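Long-range contacts in putative peptide ABC-transport system periplasmic peptide-binding protein (Campylobacter jejuni, PDB 4OEV), which binds nickel(II) outside the cytoplasm, here together with oxalate, and probably delivers it to an ABC-type importer for nickel uptake: residues A[6-10]-A[211-215]; A[40-44]-A[474-478]; A[171-177]-A[190-196]; A[197-201]-A[339-343]; A[228-232]-A[465-469]. The contacts are given in a common frame with arbitrary orientation. Residue numbers count along the deposited sequence, not the author numbering.

Contact 1: A[6-10]-A[211-215]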
# COMPACT_ATOMS: atom_id res chain seq x y z
N THR A 6 -28.34 2.47 -4.44
CA THR A 6 -27.37 1.67 -3.71
C THR A 6 -26.16 1.36 -4.60
O THR A 6 -26.35 0.97 -5.76
CB THR A 6 -27.99 0.33 -3.24
OG1 THR A 6 -29.11 0.57 -2.38
CG2 THR A 6 -26.97 -0.54 -2.51
N LEU A 7 -24.94 1.57 -4.08
CA LEU A 7 -23.70 1.16 -4.75
C LEU A 7 -23.12 -0.03 -4.01
O LEU A 7 -22.98 0.00 -2.81
CB LEU A 7 -22.66 2.29 -4.74
CG LEU A 7 -22.75 3.32 -5.87
CD1 LEU A 7 -21.62 4.35 -5.79
CD2 LEU A 7 -22.84 2.66 -7.24
N ILE A 8 -22.79 -1.12 -4.71
CA ILE A 8 -22.14 -2.22 -4.02
C ILE A 8 -20.81 -2.46 -4.67
O ILE A 8 -20.74 -2.78 -5.85
CB ILE A 8 -22.96 -3.51 -4.06
CG1 ILE A 8 -24.39 -3.24 -3.60
CG2 ILE A 8 -22.26 -4.61 -3.25
CD1 ILE A 8 -25.19 -4.44 -3.34
N ILE A 9 -19.74 -2.25 -3.91
CA ILE A 9 -18.39 -2.36 -4.47
C ILE A 9 -17.58 -3.43 -3.76
O ILE A 9 -17.47 -3.43 -2.55
CB ILE A 9 -17.62 -1.04 -4.36
CG1 ILE A 9 -18.41 0.13 -4.94
CG2 ILE A 9 -16.22 -1.16 -4.96
CD1 ILE A 9 -17.67 1.43 -4.79
N ALA A 10 -16.99 -4.32 -4.55
CA ALA A 10 -16.09 -5.32 -4.02
C ALA A 10 -14.73 -4.71 -3.74
O ALA A 10 -14.17 -3.97 -4.56
CB ALA A 10 -15.93 -6.51 -5.01
N LYS A 211 -24.61 -9.19 -8.40
CA LYS A 211 -24.52 -9.06 -6.94
C LYS A 211 -23.67 -7.86 -6.49
O LYS A 211 -23.78 -7.38 -5.35
CB LYS A 211 -23.95 -10.35 -6.35
CG LYS A 211 -24.99 -11.42 -6.08
CD LYS A 211 -24.31 -12.78 -5.89
CE LYS A 211 -25.23 -13.76 -5.20
NZ LYS A 211 -24.96 -13.64 -3.74
N ILE A 212 -22.82 -7.37 -7.39
CA ILE A 212 -22.01 -6.19 -7.11
C ILE A 212 -21.96 -5.30 -8.35
O ILE A 212 -22.19 -5.77 -9.46
CB ILE A 212 -20.55 -6.54 -6.66
CG1 ILE A 212 -19.84 -7.36 -7.70
CG2 ILE A 212 -20.57 -7.29 -5.35
CD1 ILE A 212 -18.31 -7.68 -7.31
N ASP A 213 -21.66 -4.02 -8.14
CA ASP A 213 -21.62 -3.02 -9.21
C ASP A 213 -20.26 -2.84 -9.83
O ASP A 213 -20.15 -2.38 -10.95
CB ASP A 213 -22.07 -1.64 -8.69
CG ASP A 213 -23.56 -1.56 -8.45
OD1 ASP A 213 -24.32 -1.91 -9.37
OD2 ASP A 213 -23.96 -1.10 -7.34
N ALA A 214 -19.23 -3.14 -9.06
CA ALA A 214 -17.84 -2.84 -9.46
C ALA A 214 -16.87 -3.66 -8.65
O ALA A 214 -17.12 -3.93 -7.48
CB ALA A 214 -17.52 -1.36 -9.27
N ALA A 215 -15.73 -3.98 -9.28
CA ALA A 215 -14.60 -4.66 -8.63
C ALA A 215 -13.33 -4.45 -9.45
O ALA A 215 -13.41 -4.25 -10.68
CB ALA A 215 -14.86 -6.14 -8.47
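Ile8, Asp213 and Ala10 give up the most surface where the N-terminal strand 6-11 meets residues 211-215. Asp213 meets both backbone polar atoms of Ile8, one with its carboxylate and one with its own backbone N: Ile8 N donates to Asp213 OD2 (2.9 Å), and Asp213 N donates to Ile8 O (2.8 Å). The carboxylate thus stands in for a main-chain carbonyl, and its OD2 also forms a salt bridge with Lys494 at the C-terminus. The side chain of Ile8 rests on Ile212, CG2 to CG2 3.8 Å. Further along, Ala10 N donates to Ala214 O (3.0 Å), while Ala10 CB packs against Ile212 CD1 at 3.5 Å and Ala215 CB at 3.6 Å. The other side of strand 6-11 is bonded to strand 191-196, so this contact joins a mixed four-stranded sheet to strand 214-216 of the neighbouring antiparallel sheet. The chemistry implies a strand edge satisfied partly by a carboxylate and partly by backbone, with aliphatic packing alongside, rather than by a regular ladder.

Contact 2: A[40-44]-A[474-478]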
# COMPACT_ATOMS: atom_id res chain seq x y z
N PHE A 40 -6.18 14.58 -2.16
CA PHE A 40 -5.57 14.61 -3.48
C PHE A 40 -6.63 14.53 -4.57
O PHE A 40 -7.59 13.77 -4.41
CB PHE A 40 -4.57 13.45 -3.65
CG PHE A 40 -3.62 13.34 -2.50
CD1 PHE A 40 -2.48 14.13 -2.47
CD2 PHE A 40 -3.88 12.48 -1.44
CE1 PHE A 40 -1.59 14.08 -1.38
CE2 PHE A 40 -3.00 12.41 -0.36
CZ PHE A 40 -1.86 13.22 -0.33
N ASP A 41 -6.43 15.25 -5.68
CA ASP A 41 -7.42 15.25 -6.77
C ASP A 41 -7.04 14.23 -7.84
O ASP A 41 -6.18 13.38 -7.59
CB ASP A 41 -7.61 16.66 -7.37
CG ASP A 41 -6.35 17.22 -8.06
OD1 ASP A 41 -5.39 16.45 -8.31
OD2 ASP A 41 -6.32 18.45 -8.33
N GLU A 42 -7.68 14.28 -9.01
CA GLU A 42 -7.46 13.24 -10.02
C GLU A 42 -6.04 13.24 -10.56
O GLU A 42 -5.59 12.27 -11.15
CB GLU A 42 -8.43 13.39 -11.18
CG GLU A 42 -8.41 14.77 -11.76
CD GLU A 42 -9.62 15.55 -11.34
OE1 GLU A 42 -9.82 15.69 -10.12
OE2 GLU A 42 -10.37 16.04 -12.21
N ASN A 43 -5.37 14.38 -10.38
CA ASN A 43 -3.98 14.52 -10.79
C ASN A 43 -2.98 14.21 -9.66
O ASN A 43 -1.79 14.48 -9.84
CB ASN A 43 -3.75 15.95 -11.28
CG ASN A 43 -4.66 16.30 -12.42
OD1 ASN A 43 -5.31 17.34 -12.41
ND2 ASN A 43 -4.73 15.42 -13.40
N MET A 44 -3.46 13.65 -8.55
CA MET A 44 -2.71 13.44 -7.30
C MET A 44 -2.09 14.74 -6.77
O MET A 44 -1.04 14.73 -6.13
CB MET A 44 -1.65 12.37 -7.48
CG MET A 44 -1.39 11.52 -6.20
SD MET A 44 -2.86 10.63 -5.67
CE MET A 44 -3.25 9.91 -7.20
N LYS A 474 -13.89 8.50 -11.68
CA LYS A 474 -12.69 9.17 -12.14
C LYS A 474 -11.46 8.32 -11.81
O LYS A 474 -11.40 7.73 -10.72
CB LYS A 474 -12.55 10.54 -11.49
CG LYS A 474 -13.60 11.58 -11.97
CD LYS A 474 -13.30 12.89 -11.23
CE LYS A 474 -14.21 14.04 -11.66
NZ LYS A 474 -14.17 15.12 -10.63
N THR A 475 -10.50 8.26 -12.74
CA THR A 475 -9.25 7.53 -12.49
C THR A 475 -8.26 8.45 -11.80
O THR A 475 -8.40 9.68 -11.83
CB THR A 475 -8.58 7.04 -13.76
OG1 THR A 475 -8.27 8.18 -14.58
CG2 THR A 475 -9.49 6.08 -14.55
N ARG A 476 -7.30 7.82 -11.13
CA ARG A 476 -6.07 8.48 -10.74
C ARG A 476 -5.04 7.40 -10.44
O ARG A 476 -5.34 6.19 -10.50
CB ARG A 476 -6.29 9.44 -9.56
CG ARG A 476 -6.65 8.82 -8.24
CD ARG A 476 -6.80 9.89 -7.12
NE ARG A 476 -6.65 9.20 -5.85
CZ ARG A 476 -6.89 9.70 -4.64
NH1 ARG A 476 -6.71 8.90 -3.58
NH2 ARG A 476 -7.35 10.94 -4.49
N THR A 477 -3.80 7.81 -10.20
CA THR A 477 -2.74 6.85 -9.97
C THR A 477 -3.01 6.12 -8.66
O THR A 477 -3.07 6.73 -7.59
CB THR A 477 -1.38 7.52 -9.99
OG1 THR A 477 -1.24 8.17 -11.25
CG2 THR A 477 -0.23 6.49 -9.86
N LEU A 478 -3.19 4.81 -8.77
CA LEU A 478 -3.57 3.98 -7.63
C LEU A 478 -2.34 3.56 -6.83
O LEU A 478 -1.18 3.78 -7.26
CB LEU A 478 -4.35 2.73 -8.10
CG LEU A 478 -5.65 3.07 -8.87
CD1 LEU A 478 -6.48 1.83 -9.14
CD2 LEU A 478 -6.51 4.18 -8.14
O HOH W 1 -7.46 12.03 -1.27
O HOH W 2 -3.06 10.77 -10.92
O HOH W 3 -6.49 10.79 -13.33
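Water carries much of the polar link between the turn 40-44 and the loop 474-478. One water donates to Glu42 O (3.0 Å) and accepts from Thr477 N (3.1 Å); a second donates to both Glu42 O (2.8 Å) and Thr475 O (2.7 Å). A third accepts from Phe40 N (3.0 Å) and, weakly, from Arg476 NH2 (3.4 Å). Direct polar approaches are less well formed: Arg476 NH2 lies 2.8 Å from Phe40 O, but at a poor angle for a hydrogen bond, and Glu42 OE2 stays 4.2 Å from Lys474 NZ, beyond a salt bridge. Lys474 pairs with Glu491 instead. In van der Waals packing, Met44 SD sits over one guanidinium face. Met44 CE touches Arg476 CD at 3.6 Å. Met44 CE approaches Thr477 O to 3.2 Å. The turn is type I, closed by Met44 N to Asp41 O (2.9 Å) and braced by an Asx turn, Asn43 N to Asp41 OD1 (2.9 Å). The loop between strands 38-40 and 46-48 thus meets the segment leading from strand 454-467 toward His480 and His481 of the nickel site, with the Arg476 side chain about 7 Å from that of Asn31. The chemistry implies a hydrated interface centred on a long arginine.

Contact 3: A[171-177]-A[190-196]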
# COMPACT_ATOMS: atom_id res chain seq x y z
N GLY A 171 -16.43 -9.99 8.05
CA GLY A 171 -15.88 -10.81 6.97
C GLY A 171 -16.66 -10.74 5.67
O GLY A 171 -16.19 -11.20 4.63
N GLU A 172 -17.85 -10.15 5.72
CA GLU A 172 -18.76 -10.10 4.57
C GLU A 172 -18.83 -8.71 3.94
O GLU A 172 -18.52 -8.54 2.77
CB GLU A 172 -20.16 -10.55 4.99
CG GLU A 172 -20.52 -12.00 4.69
CD GLU A 172 -22.03 -12.20 4.60
OE1 GLU A 172 -22.71 -11.41 3.91
OE2 GLU A 172 -22.56 -13.16 5.22
N TYR A 173 -19.27 -7.73 4.71
CA TYR A 173 -19.42 -6.38 4.18
C TYR A 173 -19.54 -5.32 5.27
O TYR A 173 -19.86 -5.64 6.42
CB TYR A 173 -20.66 -6.31 3.27
CG TYR A 173 -21.99 -6.43 3.99
CD1 TYR A 173 -22.62 -5.31 4.52
CD2 TYR A 173 -22.63 -7.66 4.12
CE1 TYR A 173 -23.83 -5.40 5.18
CE2 TYR A 173 -23.86 -7.77 4.77
CZ TYR A 173 -24.45 -6.63 5.29
OH TYR A 173 -25.67 -6.71 5.94
N VAL A 174 -19.31 -4.07 4.90
CA VAL A 174 -19.63 -2.94 5.77
C VAL A 174 -20.61 -2.10 4.98
O VAL A 174 -20.42 -1.95 3.77
CB VAL A 174 -18.37 -2.10 6.16
CG1 VAL A 174 -18.68 -1.15 7.30
CG2 VAL A 174 -17.18 -3.02 6.55
N GLU A 175 -21.67 -1.61 5.63
CA GLU A 175 -22.69 -0.80 4.96
C GLU A 175 -22.68 0.66 5.48
O GLU A 175 -22.59 0.90 6.68
CB GLU A 175 -24.08 -1.41 5.14
CG GLU A 175 -25.22 -0.49 4.62
CD GLU A 175 -26.60 -1.04 4.93
OE1 GLU A 175 -26.65 -2.24 5.29
OE2 GLU A 175 -27.62 -0.28 4.80
N PHE A 176 -22.78 1.61 4.55
CA PHE A 176 -22.75 3.03 4.86
C PHE A 176 -23.96 3.74 4.29
O PHE A 176 -24.62 3.22 3.39
CB PHE A 176 -21.51 3.69 4.28
CG PHE A 176 -20.23 3.01 4.67
CD1 PHE A 176 -19.72 1.96 3.91
CD2 PHE A 176 -19.55 3.40 5.81
CE1 PHE A 176 -18.53 1.32 4.28
CE2 PHE A 176 -18.34 2.75 6.18
CZ PHE A 176 -17.85 1.71 5.41
N LYS A 177 -24.22 4.94 4.81
CA LYS A 177 -25.20 5.83 4.19
C LYS A 177 -24.56 7.21 4.02
O LYS A 177 -23.62 7.57 4.74
CB LYS A 177 -26.51 5.87 4.98
CG LYS A 177 -26.44 6.41 6.41
CD LYS A 177 -27.87 6.50 7.02
CE LYS A 177 -27.86 6.98 8.49
NZ LYS A 177 -29.26 7.24 9.04
N PRO A 190 -27.03 7.57 -2.01
CA PRO A 190 -27.34 7.56 -0.58
C PRO A 190 -26.83 6.30 0.13
O PRO A 190 -26.45 6.38 1.30
CB PRO A 190 -28.87 7.64 -0.54
CG PRO A 190 -29.31 7.18 -1.85
CD PRO A 190 -28.25 7.55 -2.83
N ARG A 191 -26.83 5.16 -0.55
CA ARG A 191 -26.46 3.91 0.10
C ARG A 191 -25.21 3.29 -0.54
O ARG A 191 -25.14 3.14 -1.76
CB ARG A 191 -27.65 2.96 0.04
CG ARG A 191 -27.59 1.78 0.98
CD ARG A 191 -29.00 1.33 1.41
NE ARG A 191 -28.92 0.06 2.14
CZ ARG A 191 -29.03 -1.14 1.57
NH1 ARG A 191 -28.92 -2.24 2.31
NH2 ARG A 191 -29.26 -1.24 0.27
N LEU A 192 -24.24 2.90 0.30
CA LEU A 192 -22.99 2.32 -0.18
C LEU A 192 -22.56 1.11 0.64
O LEU A 192 -22.47 1.17 1.86
CB LEU A 192 -21.86 3.38 -0.17
CG LEU A 192 -20.43 2.88 -0.42
CD1 LEU A 192 -20.27 2.22 -1.81
CD2 LEU A 192 -19.41 3.99 -0.22
N ILE A 193 -22.24 0.03 -0.06
CA ILE A 193 -21.82 -1.22 0.57
C ILE A 193 -20.48 -1.71 0.01
O ILE A 193 -20.31 -1.84 -1.19
CB ILE A 193 -22.91 -2.29 0.39
CG1 ILE A 193 -24.17 -1.86 1.15
CG2 ILE A 193 -22.44 -3.61 0.87
CD1 ILE A 193 -25.34 -2.86 1.06
N ILE A 194 -19.51 -1.92 0.91
CA ILE A 194 -18.19 -2.43 0.57
C ILE A 194 -18.13 -3.91 0.94
O ILE A 194 -18.10 -4.28 2.12
CB ILE A 194 -17.07 -1.65 1.28
CG1 ILE A 194 -17.24 -0.15 1.04
CG2 ILE A 194 -15.64 -2.24 0.90
CD1 ILE A 194 -17.04 0.28 -0.38
N LYS A 195 -18.11 -4.74 -0.08
CA LYS A 195 -18.17 -6.17 0.12
C LYS A 195 -16.76 -6.76 0.10
O LYS A 195 -15.91 -6.41 -0.75
CB LYS A 195 -19.06 -6.80 -0.96
CG LYS A 195 -19.46 -8.21 -0.69
CD LYS A 195 -20.57 -8.67 -1.66
CE LYS A 195 -20.83 -10.13 -1.44
NZ LYS A 195 -21.96 -10.62 -2.25
N HIS A 196 -16.49 -7.64 1.05
CA HIS A 196 -15.17 -8.23 1.17
C HIS A 196 -15.02 -9.41 0.24
O HIS A 196 -15.48 -10.50 0.56
CB HIS A 196 -14.89 -8.68 2.60
CG HIS A 196 -13.54 -9.34 2.76
ND1 HIS A 196 -13.36 -10.49 3.50
CD2 HIS A 196 -12.32 -8.98 2.29
CE1 HIS A 196 -12.08 -10.83 3.46
NE2 HIS A 196 -11.42 -9.93 2.74
O HOH W 4 -18.48 -11.26 1.28
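Phe176, Leu192 and Ile194 form an apolar patch on one face of this strand pair, with Phe176 CE1 3.8 Å from Ile194 CG1 and the CB atoms of Phe176 and Leu192 4.5 Å apart. Val174 points to the same face, which helix 30-33 covers through Leu32 and Val33. On the reverse face Tyr173 CB meets Ile193 CG2 at 4.0 Å, and Glu175 CG lies 3.9 Å from Ile193 CG1. Between the two faces runs a regular antiparallel ladder: Val174 and Ile194 exchange two backbone bonds of 3.0 Å between N and O, and Phe176 N to Leu192 O (2.7 Å) is matched by Leu192 N to Phe176 O (3.1 Å). Strands 173-178 and 191-196 are the central pair of a mixed four-stranded sheet flanked by 6-11 and 163-169. On the other edge of strand 173-178, Glu172 and Tyr173 form a classic beta bulge opposite Lys169 of strand 163-169. Toward the polar margin, Arg191 NE makes a salt bridge to Glu175 OE2 (3.0 Å), while Lys195 reaches away to a salt bridge with Glu206. The ladder continues as His196 N donates to Glu172 O (2.8 Å), and beyond it His196 ND1 donates to Gly171 O (3.1 Å).

Contact 4: A[197-201]-A[339-343]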
# COMPACT_ATOMS: atom_id res chain seq x y z
N ILE A 197 -14.34 -9.21 -0.89
CA ILE A 197 -14.11 -10.34 -1.83
C ILE A 197 -12.66 -10.38 -2.23
O ILE A 197 -12.22 -9.59 -3.09
CB ILE A 197 -15.02 -10.24 -3.08
CG1 ILE A 197 -16.49 -10.22 -2.68
CG2 ILE A 197 -14.72 -11.41 -4.06
CD1 ILE A 197 -17.47 -10.04 -3.87
N PHE A 198 -11.89 -11.29 -1.62
CA PHE A 198 -10.44 -11.27 -1.81
C PHE A 198 -9.97 -12.17 -2.97
O PHE A 198 -8.77 -12.27 -3.23
CB PHE A 198 -9.72 -11.62 -0.49
CG PHE A 198 -9.67 -13.12 -0.11
CD1 PHE A 198 -10.56 -14.06 -0.63
CD2 PHE A 198 -8.71 -13.56 0.82
CE1 PHE A 198 -10.49 -15.41 -0.26
CE2 PHE A 198 -8.64 -14.91 1.20
CZ PHE A 198 -9.53 -15.84 0.65
N ASP A 199 -10.92 -12.81 -3.66
CA ASP A 199 -10.61 -13.67 -4.81
C ASP A 199 -11.37 -13.12 -6.03
O ASP A 199 -12.58 -13.09 -6.01
CB ASP A 199 -11.02 -15.12 -4.52
CG ASP A 199 -10.66 -16.10 -5.64
OD1 ASP A 199 -10.34 -17.26 -5.32
OD2 ASP A 199 -10.69 -15.72 -6.84
N PRO A 200 -10.63 -12.64 -7.06
CA PRO A 200 -11.21 -11.98 -8.24
C PRO A 200 -12.08 -12.91 -9.12
O PRO A 200 -12.94 -12.42 -9.89
CB PRO A 200 -9.97 -11.52 -9.03
CG PRO A 200 -8.85 -12.56 -8.60
CD PRO A 200 -9.16 -12.82 -7.16
N SER A 201 -11.89 -14.22 -9.01
CA SER A 201 -12.77 -15.11 -9.77
C SER A 201 -14.18 -15.04 -9.15
O SER A 201 -15.20 -15.17 -9.83
CB SER A 201 -12.21 -16.55 -9.78
OG SER A 201 -12.29 -17.12 -8.49
N SER A 339 -3.05 -17.69 -2.35
CA SER A 339 -3.75 -18.59 -3.28
C SER A 339 -4.99 -17.97 -3.89
O SER A 339 -5.46 -18.45 -4.93
CB SER A 339 -4.10 -19.92 -2.59
OG SER A 339 -4.94 -19.72 -1.48
N ASN A 340 -5.53 -16.92 -3.25
CA ASN A 340 -6.69 -16.20 -3.77
C ASN A 340 -6.30 -15.16 -4.82
O ASN A 340 -7.16 -14.47 -5.40
CB ASN A 340 -7.43 -15.50 -2.63
CG ASN A 340 -6.48 -14.61 -1.81
OD1 ASN A 340 -5.54 -15.10 -1.20
ND2 ASN A 340 -6.70 -13.32 -1.82
N ASP A 341 -4.99 -15.01 -5.04
CA ASP A 341 -4.51 -14.06 -6.07
C ASP A 341 -3.85 -14.81 -7.25
O ASP A 341 -2.69 -15.27 -7.12
CB ASP A 341 -3.54 -13.07 -5.46
CG ASP A 341 -3.16 -11.93 -6.41
OD1 ASP A 341 -3.24 -12.12 -7.65
OD2 ASP A 341 -2.81 -10.83 -5.90
N PRO A 342 -4.55 -14.87 -8.40
CA PRO A 342 -4.08 -15.73 -9.48
C PRO A 342 -2.79 -15.20 -10.05
O PRO A 342 -1.99 -16.03 -10.52
CB PRO A 342 -5.20 -15.67 -10.52
CG PRO A 342 -5.90 -14.30 -10.30
CD PRO A 342 -5.78 -14.12 -8.76
N LEU A 343 -2.56 -13.89 -9.96
CA LEU A 343 -1.34 -13.29 -10.49
C LEU A 343 -0.13 -13.77 -9.70
O LEU A 343 0.90 -14.18 -10.28
CB LEU A 343 -1.45 -11.78 -10.48
CG LEU A 343 -0.19 -11.07 -10.97
CD1 LEU A 343 0.19 -11.62 -12.34
CD2 LEU A 343 -0.46 -9.60 -11.08
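Two N-capped helix starts meet here, each with an Asp at the N-cap followed by a proline as the first helical residue. In the p rotamer (chi1 53°), Asn340 brings its amide to the other loop, where ND2 donates a nearly straight bond to Phe198 O at 2.7 Å; Asn340 OD1 accepts from Ala369 N, so both ends of the amide are used. Phe198 is also p (chi1 79°), which lays its ring face against the same side chain: Asn340 CB sits 3.8 Å from the ring centroid, only 7° off the normal, in a CH-pi contact. The two caps share the t rotamer. Asp199 OD2 accepts from Ser201 N (2.9 Å) and from Ser201 OG (2.7 Å), whereas Asp341 OD1 accepts from Leu343 N (3.0 Å) and OD2 of Asp341 makes a salt bridge with Arg344, a residue of the oxalate pocket. Helices 200-208 and 342-357 are joined at their beginnings by the Asn340-Phe198 hydrogen bond, the CH-pi contact and proline packing, with the Asn340 side chain about 9 Å from the bound oxalate. Asp199 CA makes a CA-H...O contact with Asn340 O, 3.6 Å. Pro200 CG packs against Pro342 CD at 3.4 Å.

Contact 5: A[228-232]-A[465-469]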
# COMPACT_ATOMS: atom_id res chain seq x y z
N ASP A 228 -18.70 -7.88 -23.24
CA ASP A 228 -19.97 -7.75 -22.55
C ASP A 228 -20.34 -6.28 -22.43
O ASP A 228 -19.75 -5.53 -21.63
CB ASP A 228 -19.90 -8.40 -21.15
CG ASP A 228 -21.29 -8.57 -20.49
OD1 ASP A 228 -21.41 -9.46 -19.63
OD2 ASP A 228 -22.25 -7.82 -20.81
N GLU A 229 -21.33 -5.87 -23.20
CA GLU A 229 -21.74 -4.45 -23.24
C GLU A 229 -22.33 -3.98 -21.91
O GLU A 229 -22.62 -2.76 -21.73
CB GLU A 229 -22.76 -4.20 -24.39
CG GLU A 229 -23.74 -5.35 -24.68
CD GLU A 229 -23.06 -6.68 -25.21
OE1 GLU A 229 -21.92 -6.66 -25.74
OE2 GLU A 229 -23.66 -7.75 -25.04
N ASN A 230 -22.61 -4.91 -21.01
CA ASN A 230 -23.20 -4.51 -19.74
C ASN A 230 -22.18 -3.89 -18.82
O ASN A 230 -22.55 -3.27 -17.82
CB ASN A 230 -23.90 -5.69 -19.05
CG ASN A 230 -25.18 -6.12 -19.79
OD1 ASN A 230 -26.04 -5.29 -20.12
ND2 ASN A 230 -25.30 -7.42 -20.06
N PHE A 231 -20.90 -4.01 -19.19
CA PHE A 231 -19.81 -3.54 -18.36
C PHE A 231 -18.83 -2.64 -19.09
O PHE A 231 -18.64 -2.77 -20.30
CB PHE A 231 -19.03 -4.73 -17.77
CG PHE A 231 -19.89 -5.65 -16.96
CD1 PHE A 231 -20.15 -5.37 -15.63
CD2 PHE A 231 -20.48 -6.76 -17.55
CE1 PHE A 231 -20.95 -6.20 -14.87
CE2 PHE A 231 -21.31 -7.60 -16.80
CZ PHE A 231 -21.53 -7.31 -15.45
N GLY A 232 -18.22 -1.73 -18.33
CA GLY A 232 -17.09 -0.96 -18.81
C GLY A 232 -15.80 -1.43 -18.13
O GLY A 232 -15.86 -2.14 -17.14
N VAL A 465 -13.50 -2.94 -13.27
CA VAL A 465 -14.61 -3.40 -14.11
C VAL A 465 -15.94 -2.98 -13.51
O VAL A 465 -16.21 -3.27 -12.34
CB VAL A 465 -14.63 -4.90 -14.32
CG1 VAL A 465 -15.79 -5.25 -15.22
CG2 VAL A 465 -13.31 -5.38 -14.92
N TYR A 466 -16.77 -2.32 -14.28
CA TYR A 466 -17.95 -1.74 -13.65
C TYR A 466 -19.23 -1.89 -14.47
O TYR A 466 -19.27 -1.71 -15.70
CB TYR A 466 -17.69 -0.24 -13.31
CG TYR A 466 -17.40 0.60 -14.55
CD1 TYR A 466 -16.10 0.70 -15.06
CD2 TYR A 466 -18.42 1.22 -15.24
CE1 TYR A 466 -15.85 1.42 -16.23
CE2 TYR A 466 -18.18 1.95 -16.40
CZ TYR A 466 -16.88 2.05 -16.87
OH TYR A 466 -16.63 2.75 -18.02
N ASN A 467 -20.31 -2.19 -13.76
CA ASN A 467 -21.66 -2.08 -14.32
C ASN A 467 -21.81 -0.78 -15.12
O ASN A 467 -21.55 0.31 -14.62
CB ASN A 467 -22.68 -2.15 -13.20
CG ASN A 467 -24.07 -2.04 -13.69
OD1 ASN A 467 -24.77 -1.08 -13.40
ND2 ASN A 467 -24.48 -3.04 -14.46
N LYS A 468 -22.22 -0.91 -16.39
CA LYS A 468 -22.22 0.19 -17.32
C LYS A 468 -23.14 1.32 -16.89
O LYS A 468 -23.10 2.42 -17.45
CB LYS A 468 -22.64 -0.29 -18.73
CG LYS A 468 -22.12 0.57 -19.89
CD LYS A 468 -20.60 0.70 -19.80
CE LYS A 468 -19.98 1.24 -21.09
NZ LYS A 468 -18.48 1.26 -20.99
N ASP A 469 -24.04 1.03 -15.96
CA ASP A 469 -24.95 2.04 -15.43
C ASP A 469 -24.18 3.04 -14.57
O ASP A 469 -24.71 4.08 -14.26
CB ASP A 469 -26.07 1.41 -14.61
CG ASP A 469 -27.06 0.63 -15.46
OD1 ASP A 469 -27.30 1.02 -16.63
OD2 ASP A 469 -27.56 -0.41 -14.96
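Gly232 lies under the face of an aromatic ring: its CA stands 3.8 Å from the centroid of Tyr466, 22° off the ring normal, in a CH-pi contact. A side chain would not fit, since an ideal CB would clash with Tyr466 CZ and Lys468 NZ. The setting is an antiparallel pair within the six-stranded antiparallel sheet. Gly232 and Tyr466 are a hydrogen-bonded pair, with Gly232 N to Tyr466 O at 2.8 Å and Tyr466 N to Gly232 O at 3.0 Å. Phe231 opposite Asn467 is non-hydrogen-bonded, and beyond it Lys468 N donates to Asn230 O (2.8 Å). Strand 231-236 is entered through a type I turn, Asp228 to Phe231, closed by Phe231 N to Asp228 O (3.1 Å) and reinforced by an Asx turn with Asn230 N on Asp228 OD2 (2.9 Å). Phe231 CB touches Val465 CG1 at 4.2 Å, and its ring meets Phe225 edge-to-face while packing on Leu207 of helix 200-208. The contact joins the start of strand 231-236 to the end of the long strand 454-467, away from the metal site. Lys468 folds back over the glycine, leaving its NZ 3.4 Å from Gly232 CA.

Overall arrangement
Contacts 1 and 3 share a sheet and lie 9 Å apart between centres, joined by Leu7 N to Arg191 O and Ile9 N to Ile193 O, both 2.8 Å. Contact 1 continues into contact 5, 12 Å away between centres, where Asp213 O meets Asn467 N at 2.8 Å and Ala215 O meets Val465 N at 2.9 Å. Contact 4 follows contact 3 directly in sequence and packs on contact 1 through Ile197. Contact 2 stands apart, its nearest atoms about 8 Å from contact 5 and about 9 Å from contact 1, but its segment 474-478 leads in sequence to His480 and His481, which bind nickel with His26. The side chains of Asn340 and His196 lie about 10 and 12 Å from the ion.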